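Local coordinates for protein argonaute (Methanocaldococcus jannaschii, PDB 5G5S) that uses short single-stranded DNA guides to bind complementary target DNA and slice it, and may defend the cell against invading genetic elements, at residues Y107-H112 / C140-K145; I290-K293 / D298-P301; N603-F608 / G619-F624. All blocks are in the same frame, centred on the assembly; numbering follows the deposited sequence.

Contact 1: residues Y107-H112 / C140-K145; sequences YLKSVH and CEYEVK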
loop_
_atom_site.group_PDB
_atom_site.type_symbol
_atom_site.label_atom_id
_atom_site.label_comp_id
_atom_site.label_asym_id
_atom_site.label_seq_id
_atom_site.Cartn_x
_atom_site.Cartn_y
_atom_site.Cartn_z
ATOM N N TYR A 107 23.694 -19.882 1.456
ATOM C CA TYR A 107 24.246 -21.212 1.724
ATOM C C TYR A 107 23.164 -22.268 1.494
ATOM O O TYR A 107 23.374 -23.217 0.743
ATOM C CB TYR A 107 24.819 -21.278 3.152
ATOM C CG TYR A 107 25.559 -22.555 3.473
ATOM C CD1 TYR A 107 26.784 -22.844 2.876
ATOM C CD2 TYR A 107 25.073 -23.445 4.426
ATOM C CE1 TYR A 107 27.487 -24.007 3.190
ATOM C CE2 TYR A 107 25.777 -24.601 4.765
ATOM C CZ TYR A 107 26.980 -24.884 4.138
ATOM O OH TYR A 107 27.684 -26.020 4.470
ATOM N N LEU A 108 21.992 -22.046 2.095
ATOM C CA LEU A 108 20.793 -22.878 1.985
ATOM C C LEU A 108 20.317 -22.974 0.522
ATOM O O LEU A 108 19.907 -24.047 0.087
ATOM C CB LEU A 108 19.691 -22.253 2.865
ATOM C CG LEU A 108 19.155 -23.040 4.065
ATOM C CD1 LEU A 108 20.213 -23.921 4.707
ATOM C CD2 LEU A 108 18.520 -22.105 5.092
ATOM N N LYS A 109 20.397 -21.865 -0.234
ATOM C CA LYS A 109 19.983 -21.804 -1.637
ATOM C C LYS A 109 20.987 -22.480 -2.584
ATOM O O LYS A 109 20.610 -23.394 -3.322
ATOM C CB LYS A 109 19.716 -20.342 -2.075
ATOM C CG LYS A 109 19.382 -20.191 -3.555
ATOM C CD LYS A 109 19.123 -18.750 -3.947
ATOM C CE LYS A 109 18.674 -18.622 -5.384
ATOM N NZ LYS A 109 18.311 -17.222 -5.719
ATOM N N SER A 110 22.242 -21.984 -2.603
ATOM C CA SER A 110 23.277 -22.456 -3.517
ATOM C C SER A 110 23.869 -23.834 -3.211
ATOM O O SER A 110 23.966 -24.667 -4.112
ATOM C CB SER A 110 24.367 -21.404 -3.685
ATOM O OG SER A 110 25.117 -21.650 -4.861
ATOM N N VAL A 111 24.272 -24.067 -1.958
ATOM C CA VAL A 111 24.905 -25.319 -1.547
ATOM C C VAL A 111 23.882 -26.411 -1.257
ATOM O O VAL A 111 24.026 -27.525 -1.766
ATOM C CB VAL A 111 25.896 -25.099 -0.371
ATOM C CG1 VAL A 111 26.642 -26.381 0.002
ATOM C CG2 VAL A 111 26.882 -23.996 -0.698
ATOM N N HIS A 112 22.861 -26.103 -0.443
ATOM C CA HIS A 112 21.861 -27.084 -0.023
ATOM C C HIS A 112 20.598 -27.234 -0.879
ATOM O O HIS A 112 19.792 -28.128 -0.617
ATOM C CB HIS A 112 21.578 -26.964 1.479
ATOM C CG HIS A 112 22.751 -27.376 2.316
ATOM N ND1 HIS A 112 22.843 -28.647 2.856
ATOM C CD2 HIS A 112 23.871 -26.686 2.633
ATOM C CE1 HIS A 112 23.998 -28.679 3.500
ATOM N NE2 HIS A 112 24.651 -27.522 3.395
ATOM N N CYS A 140 6.233 -21.220 -2.338
ATOM C CA CYS A 140 6.835 -20.920 -1.053
ATOM C C CYS A 140 7.791 -19.771 -1.232
ATOM O O CYS A 140 8.474 -19.682 -2.253
ATOM C CB CYS A 140 7.561 -22.137 -0.486
ATOM S SG CYS A 140 6.470 -23.451 0.097
ATOM N N GLU A 141 7.839 -18.890 -0.244
ATOM C CA GLU A 141 8.823 -17.823 -0.176
ATOM C C GLU A 141 9.552 -17.980 1.146
ATOM O O GLU A 141 8.944 -18.363 2.154
ATOM C CB GLU A 141 8.286 -16.406 -0.417
ATOM C CG GLU A 141 6.826 -16.159 -0.089
ATOM C CD GLU A 141 6.448 -14.693 -0.101
ATOM O OE1 GLU A 141 6.729 -14.010 -1.113
ATOM O OE2 GLU A 141 5.874 -14.225 0.908
ATOM N N TYR A 142 10.867 -17.789 1.117
ATOM C CA TYR A 142 11.692 -17.981 2.295
ATOM C C TYR A 142 12.728 -16.885 2.490
ATOM O O TYR A 142 13.172 -16.244 1.537
ATOM C CB TYR A 142 12.334 -19.384 2.285
ATOM C CG TYR A 142 13.413 -19.523 1.236
ATOM C CD1 TYR A 142 13.089 -19.687 -0.111
ATOM C CD2 TYR A 142 14.759 -19.455 1.578
ATOM C CE1 TYR A 142 14.075 -19.716 -1.092
ATOM C CE2 TYR A 142 15.756 -19.495 0.607
ATOM C CZ TYR A 142 15.410 -19.646 -0.726
ATOM O OH TYR A 142 16.394 -19.727 -1.677
ATOM N N GLU A 143 13.120 -16.704 3.749
ATOM C CA GLU A 143 14.116 -15.752 4.219
ATOM C C GLU A 143 14.718 -16.316 5.491
ATOM O O GLU A 143 14.087 -17.144 6.150
ATOM C CB GLU A 143 13.397 -14.448 4.579
ATOM C CG GLU A 143 14.172 -13.186 4.268
ATOM C CD GLU A 143 13.341 -11.936 4.491
ATOM O OE1 GLU A 143 12.770 -11.794 5.597
ATOM O OE2 GLU A 143 13.235 -11.116 3.551
ATOM N N VAL A 144 15.932 -15.883 5.850
ATOM C CA VAL A 144 16.540 -16.291 7.115
ATOM C C VAL A 144 16.723 -15.101 8.048
ATOM O O VAL A 144 17.006 -13.994 7.591
ATOM C CB VAL A 144 17.661 -17.384 7.125
ATOM C CG1 VAL A 144 17.986 -17.896 5.737
ATOM C CG2 VAL A 144 18.917 -16.963 7.883
ATOM N N LYS A 145 16.454 -15.315 9.338
ATOM C CA LYS A 145 16.523 -14.280 10.363
ATOM C C LYS A 145 17.337 -14.724 11.536
ATOM O O LYS A 145 17.188 -15.859 11.995
ATOM C CB LYS A 145 15.114 -13.829 10.806
ATOM C CG LYS A 145 14.354 -12.954 9.779
ATOM C CD LYS A 145 15.010 -11.592 9.448
ATOM C CE LYS A 145 15.222 -10.705 10.652
ATOM N NZ LYS A 145 16.104 -9.554 10.331
#
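Tyr142 reaches from strand 134-147 to the last turns of helix 97-111 and meets Lys109 there. The touch is by its phenol oxygen: Lys109 CB lies 3.4 Å from Tyr142 OH, and CG and CD follow past the same oxygen. The Lys109 chain is fully extended, and the two side chains cross at about a right angle. Lys109 holds CG anti to its backbone N (chi1 176°), which sends the methylenes past the phenol and the amine away from the strand. The phenol oxygen has its polar partner in Glu115, just beyond the helix. The Tyr142 ring also takes a cation-pi contact from Arg105.

The second touch is apolar, loose and doubtful. Leu108 CD2 comes to 4.3 Å from Val144 CG1, but Val144 is deposited in two conformers. Leu153 of strand 150-163 packs on Leu108, Tyr142 and Val144.

Within the helix, Tyr107 O accepts from both Val111 N and His112 N, the latter five residues on, in a wider pi-type turn. Lys109 is a residue that interacts with guide DNA. The arrangement is a helix laid on an antiparallel sheet, joining the end of a helix of the Argonaute N-terminal domain to strand 134-147.

Contact 2: residues I290-K293 / D298-P301; sequences IAKK and DNTP. With MG (magnesium ion), chain B.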
loop_
_atom_site.group_PDB
_atom_site.type_symbol
_atom_site.label_atom_id
_atom_site.label_comp_id
_atom_site.label_asym_id
_atom_site.label_seq_id
_atom_site.Cartn_x
_atom_site.Cartn_y
_atom_site.Cartn_z
ATOM N N ILE A 290 4.677 -28.082 5.763
ATOM C CA ILE A 290 5.806 -27.883 4.847
ATOM C C ILE A 290 7.105 -27.966 5.658
ATOM O O ILE A 290 8.088 -28.533 5.175
ATOM C CB ILE A 290 5.684 -26.556 4.042
ATOM C CG1 ILE A 290 4.451 -26.578 3.114
ATOM C CG2 ILE A 290 6.959 -26.262 3.231
ATOM C CD1 ILE A 290 3.945 -25.183 2.688
ATOM N N ALA A 291 7.088 -27.412 6.896
ATOM C CA ALA A 291 8.206 -27.424 7.844
ATOM C C ALA A 291 8.590 -28.843 8.224
ATOM O O ALA A 291 9.779 -29.131 8.346
ATOM C CB ALA A 291 7.839 -26.652 9.095
ATOM N N LYS A 292 7.576 -29.726 8.400
ATOM C CA LYS A 292 7.720 -31.137 8.757
ATOM C C LYS A 292 8.427 -31.948 7.673
ATOM O O LYS A 292 9.224 -32.837 7.991
ATOM C CB LYS A 292 6.356 -31.753 9.090
ATOM C CG LYS A 292 5.870 -31.421 10.492
ATOM C CD LYS A 292 4.468 -31.947 10.732
ATOM C CE LYS A 292 3.875 -31.387 12.000
ATOM N NZ LYS A 292 2.508 -31.915 12.249
ATOM N N LYS A 293 8.149 -31.631 6.401
ATOM C CA LYS A 293 8.743 -32.307 5.253
ATOM C C LYS A 293 10.103 -31.705 4.874
ATOM O O LYS A 293 10.806 -32.269 4.033
ATOM C CB LYS A 293 7.765 -32.290 4.065
ATOM N N ASP A 298 13.833 -27.309 12.068
ATOM C CA ASP A 298 13.087 -27.961 13.145
ATOM C C ASP A 298 11.609 -27.677 12.833
ATOM O O ASP A 298 11.286 -26.649 12.216
ATOM C CB ASP A 298 13.478 -27.402 14.529
ATOM C CG ASP A 298 14.909 -27.675 14.973
ATOM O OD1 ASP A 298 15.449 -28.752 14.628
ATOM O OD2 ASP A 298 15.463 -26.847 15.719
ATOM N N ASN A 299 10.725 -28.601 13.214
ATOM C CA ASN A 299 9.294 -28.556 12.909
ATOM C C ASN A 299 8.430 -27.582 13.729
ATOM O O ASN A 299 7.376 -27.160 13.249
ATOM C CB ASN A 299 8.719 -29.979 12.932
ATOM C CG ASN A 299 9.474 -30.952 12.055
ATOM O OD1 ASN A 299 10.068 -30.586 11.026
ATOM N ND2 ASN A 299 9.491 -32.212 12.458
ATOM N N THR A 300 8.869 -27.233 14.950
ATOM C CA THR A 300 8.146 -26.339 15.862
ATOM C C THR A 300 8.225 -24.855 15.416
ATOM O O THR A 300 9.334 -24.353 15.217
ATOM C CB THR A 300 8.663 -26.518 17.311
ATOM O OG1 THR A 300 9.201 -27.833 17.500
ATOM C CG2 THR A 300 7.591 -26.237 18.354
ATOM N N PRO A 301 7.090 -24.120 15.284
ATOM C CA PRO A 301 7.196 -22.693 14.927
ATOM C C PRO A 301 7.692 -21.865 16.118
ATOM O O PRO A 301 7.507 -22.279 17.260
ATOM C CB PRO A 301 5.777 -22.322 14.476
ATOM C CG PRO A 301 4.888 -23.299 15.151
ATOM C CD PRO A 301 5.686 -24.527 15.498
HETATM MG MG MG B . 11.564 -29.952 9.613
#
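Ala291 and Asn299 meet at a magnesium site at the C-terminal end of helix 280-293, made largely of main-chain carbonyls. The site joins the last part of this helix to the loop that leads into strand 302-308.

Metal coordination carries the contact. The backbone oxygen of Ala291 binds magnesium at 2.3 Å. Asn299 OD1 binds the magnesium at 2.2 Å. The backbone oxygens of Leu294 and Ile297 complete the four protein ligands. Three ligands are thus main-chain carbonyls and one is a neutral amide, so no carboxylate contributes a charge. Ala291 O and Asn299 OD1 are only 3.1 Å apart. Two acceptors at this distance would be expected to repel each other, and the shared cation probably offsets that. The metal also ties the helix to the loop across the short link between the segments.

The remaining contact is van der Waals. The amide group of Asn299 rests beside Lys292, with OD1 3.3 Å from Lys292 CA. Lys292 CG lies 4.0 Å from Asn299 CG, and the two side chains cross at about a right angle. Beyond CG the lysine chain is extended and leads away from the loop, to a salt bridge with Glu289 one turn back on the helix.

Around the site, Ile290 packs on Leu118 and Ile122 of helix 114-122, and Ala291 touches Tyr15 of strand 14-16. In Asn299, chi1 of -53° brings the amide to the helix end, and chi2 of -30° turns OD1 to the magnesium, with ND2 left 4.2 Å from the ion.

Contact 3: residues N603-F608 / G619-F624; sequences NKYKVF and GNDGIF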
loop_
_atom_site.group_PDB
_atom_site.type_symbol
_atom_site.label_atom_id
_atom_site.label_comp_id
_atom_site.label_asym_id
_atom_site.label_seq_id
_atom_site.Cartn_x
_atom_site.Cartn_y
_atom_site.Cartn_z
ATOM N N ASN A 603 5.465 -8.663 2.984
ATOM C CA ASN A 603 6.550 -9.322 3.694
ATOM C C ASN A 603 6.228 -10.808 3.887
ATOM O O ASN A 603 5.136 -11.255 3.553
ATOM C CB ASN A 603 6.867 -8.586 5.015
ATOM C CG ASN A 603 5.761 -8.654 6.044
ATOM O OD1 ASN A 603 5.718 -9.566 6.862
ATOM N ND2 ASN A 603 4.845 -7.697 6.020
ATOM N N LYS A 604 7.200 -11.572 4.354
ATOM C CA LYS A 604 7.144 -13.021 4.536
ATOM C C LYS A 604 6.636 -13.504 5.902
ATOM O O LYS A 604 6.390 -14.704 6.049
ATOM C CB LYS A 604 8.524 -13.630 4.217
ATOM C CG LYS A 604 9.019 -13.253 2.820
ATOM C CD LYS A 604 10.341 -13.912 2.546
ATOM C CE LYS A 604 10.783 -13.812 1.099
ATOM N NZ LYS A 604 11.277 -12.457 0.768
ATOM N N TYR A 605 6.476 -12.595 6.892
ATOM C CA TYR A 605 6.021 -12.955 8.245
ATOM C C TYR A 605 4.558 -13.288 8.321
ATOM O O TYR A 605 3.752 -12.685 7.622
ATOM C CB TYR A 605 6.327 -11.862 9.288
ATOM C CG TYR A 605 7.792 -11.657 9.607
ATOM C CD1 TYR A 605 8.471 -12.528 10.454
ATOM C CD2 TYR A 605 8.468 -10.528 9.159
ATOM C CE1 TYR A 605 9.802 -12.305 10.806
ATOM C CE2 TYR A 605 9.800 -10.304 9.487
ATOM C CZ TYR A 605 10.465 -11.196 10.312
ATOM O OH TYR A 605 11.780 -10.974 10.628
ATOM N N LYS A 606 4.213 -14.225 9.222
ATOM C CA LYS A 606 2.851 -14.651 9.531
ATOM C C LYS A 606 2.775 -14.906 11.013
ATOM O O LYS A 606 3.651 -15.575 11.557
ATOM C CB LYS A 606 2.458 -15.956 8.788
ATOM C CG LYS A 606 2.254 -15.847 7.285
ATOM C CD LYS A 606 1.093 -14.920 6.885
ATOM C CE LYS A 606 1.189 -14.457 5.442
ATOM N NZ LYS A 606 2.425 -13.666 5.158
ATOM N N VAL A 607 1.722 -14.395 11.664
ATOM C CA VAL A 607 1.458 -14.616 13.091
ATOM C C VAL A 607 0.262 -15.560 13.162
ATOM O O VAL A 607 -0.806 -15.249 12.633
ATOM C CB VAL A 607 1.237 -13.313 13.908
ATOM C CG1 VAL A 607 1.317 -13.596 15.407
ATOM C CG2 VAL A 607 2.249 -12.238 13.520
ATOM N N PHE A 608 0.459 -16.741 13.770
ATOM C CA PHE A 608 -0.578 -17.761 13.855
ATOM C C PHE A 608 -1.602 -17.429 14.958
ATOM O O PHE A 608 -1.670 -18.116 15.979
ATOM C CB PHE A 608 0.046 -19.171 14.004
ATOM C CG PHE A 608 1.125 -19.582 13.013
ATOM C CD1 PHE A 608 1.267 -18.925 11.788
ATOM C CD2 PHE A 608 1.962 -20.661 13.282
ATOM C CE1 PHE A 608 2.265 -19.302 10.884
ATOM C CE2 PHE A 608 2.935 -21.060 12.362
ATOM C CZ PHE A 608 3.079 -20.382 11.170
ATOM N N GLY A 619 14.538 -10.378 15.434
ATOM C CA GLY A 619 15.869 -10.109 14.890
ATOM C C GLY A 619 15.987 -8.747 14.236
ATOM O O GLY A 619 16.305 -8.649 13.042
ATOM N N ASN A 620 15.680 -7.692 15.006
ATOM C CA ASN A 620 15.660 -6.288 14.545
ATOM C C ASN A 620 14.438 -5.846 13.711
ATOM O O ASN A 620 14.303 -4.658 13.448
ATOM C CB ASN A 620 17.004 -5.820 13.944
ATOM C CG ASN A 620 18.189 -6.065 14.854
ATOM O OD1 ASN A 620 19.191 -6.669 14.450
ATOM N ND2 ASN A 620 18.088 -5.643 16.116
ATOM N N ASP A 621 13.542 -6.772 13.316
ATOM C CA ASP A 621 12.337 -6.387 12.556
ATOM C C ASP A 621 11.136 -6.275 13.470
ATOM O O ASP A 621 10.901 -7.155 14.287
ATOM C CB ASP A 621 11.993 -7.394 11.441
ATOM C CG ASP A 621 12.983 -7.541 10.305
ATOM O OD1 ASP A 621 13.711 -6.559 10.012
ATOM O OD2 ASP A 621 12.984 -8.613 9.661
ATOM N N GLY A 622 10.367 -5.213 13.294
ATOM C CA GLY A 622 9.126 -5.002 14.011
ATOM C C GLY A 622 8.032 -5.768 13.302
ATOM O O GLY A 622 7.925 -5.708 12.075
ATOM N N ILE A 623 7.278 -6.570 14.053
ATOM C CA ILE A 623 6.154 -7.348 13.533
ATOM C C ILE A 623 4.907 -6.678 14.117
ATOM O O ILE A 623 4.632 -6.775 15.313
ATOM C CB ILE A 623 6.255 -8.874 13.815
ATOM C CG1 ILE A 623 7.593 -9.460 13.298
ATOM C CG2 ILE A 623 5.046 -9.619 13.215
ATOM C CD1 ILE A 623 7.845 -10.920 13.771
ATOM N N PHE A 624 4.196 -5.966 13.244
ATOM C CA PHE A 624 3.059 -5.098 13.511
ATOM C C PHE A 624 1.738 -5.724 13.017
ATOM O O PHE A 624 1.586 -5.984 11.824
ATOM C CB PHE A 624 3.391 -3.758 12.810
ATOM C CG PHE A 624 2.552 -2.535 13.079
ATOM C CD1 PHE A 624 2.704 -1.814 14.257
ATOM C CD2 PHE A 624 1.682 -2.042 12.109
ATOM C CE1 PHE A 624 1.942 -0.665 14.493
ATOM C CE2 PHE A 624 0.926 -0.893 12.345
ATOM C CZ PHE A 624 1.047 -0.223 13.540
#
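The Tyr605 ring has Ile623 over one face and Asp621 at its edge. Ile623 CD1 stands 4.0 Å from the ring centroid and 24° off the normal, a CH-pi contact. The methyl is offset toward the rim, over CD1 and CE1 of Tyr605. Asp621 OD2 lies in the ring plane, with Asn603 OD1 also at the edge.

Tyr605 OH donates to Asp621 OD2 over 2.8 Å. The carboxylate uses its anti lone pair, away from its other oxygen. Ring and carboxylate planes are 84° apart. The bond ties down the phenol end of a buried ring. Lys145 forms a long, weak ion pair with the same OD2.

At the backbone of Tyr605, an Asx turn holds the chain. Asn603 OD1 accepts from Tyr605 N at 3.1 Å. Lys606 NZ donates to Tyr605 O from above the carbonyl plane.

Ile623 also meets Val607, CG2 to CG2 at 3.8 Å. Ile623 sets CG2 anti to its backbone N and CG1 beside that N (chi1 -54°); CG2 meets Val607, and CG1 carries CD1 over the tyrosine.

The contact lies in the Piwi domain. Segment 603-608 runs from strand 593-600 toward strand 614-618, and strand 621-625 pairs with strands 614-618 and 636-645. Lys637 of strand 636-645 touches both Tyr605 and Asp621, and strand 7-12 packs on Val607.

The three contacts come in series along the chain, yet their centres lie only about 15 to 18 Å apart, on one side of the chain's centre. Contact 1 meets contact 2 where Cys140 packs on Ile290. It meets contact 3 through Lys145, which reaches the carbonyl of Gly619. Contacts 2 and 3 touch through Pro301 and Phe608. Contact 1 joins helix 97-111 of the N-terminal domain to strand 134-147 of the seven-stranded antiparallel sheet. Strand 621-625 of contact 3 belongs to the mixed sheet that holds the Piwi strands and is extended by strands 7-12 and 302-308, the latter just after contact 2. Together they are consistent with a place where this region meets the Piwi sheet.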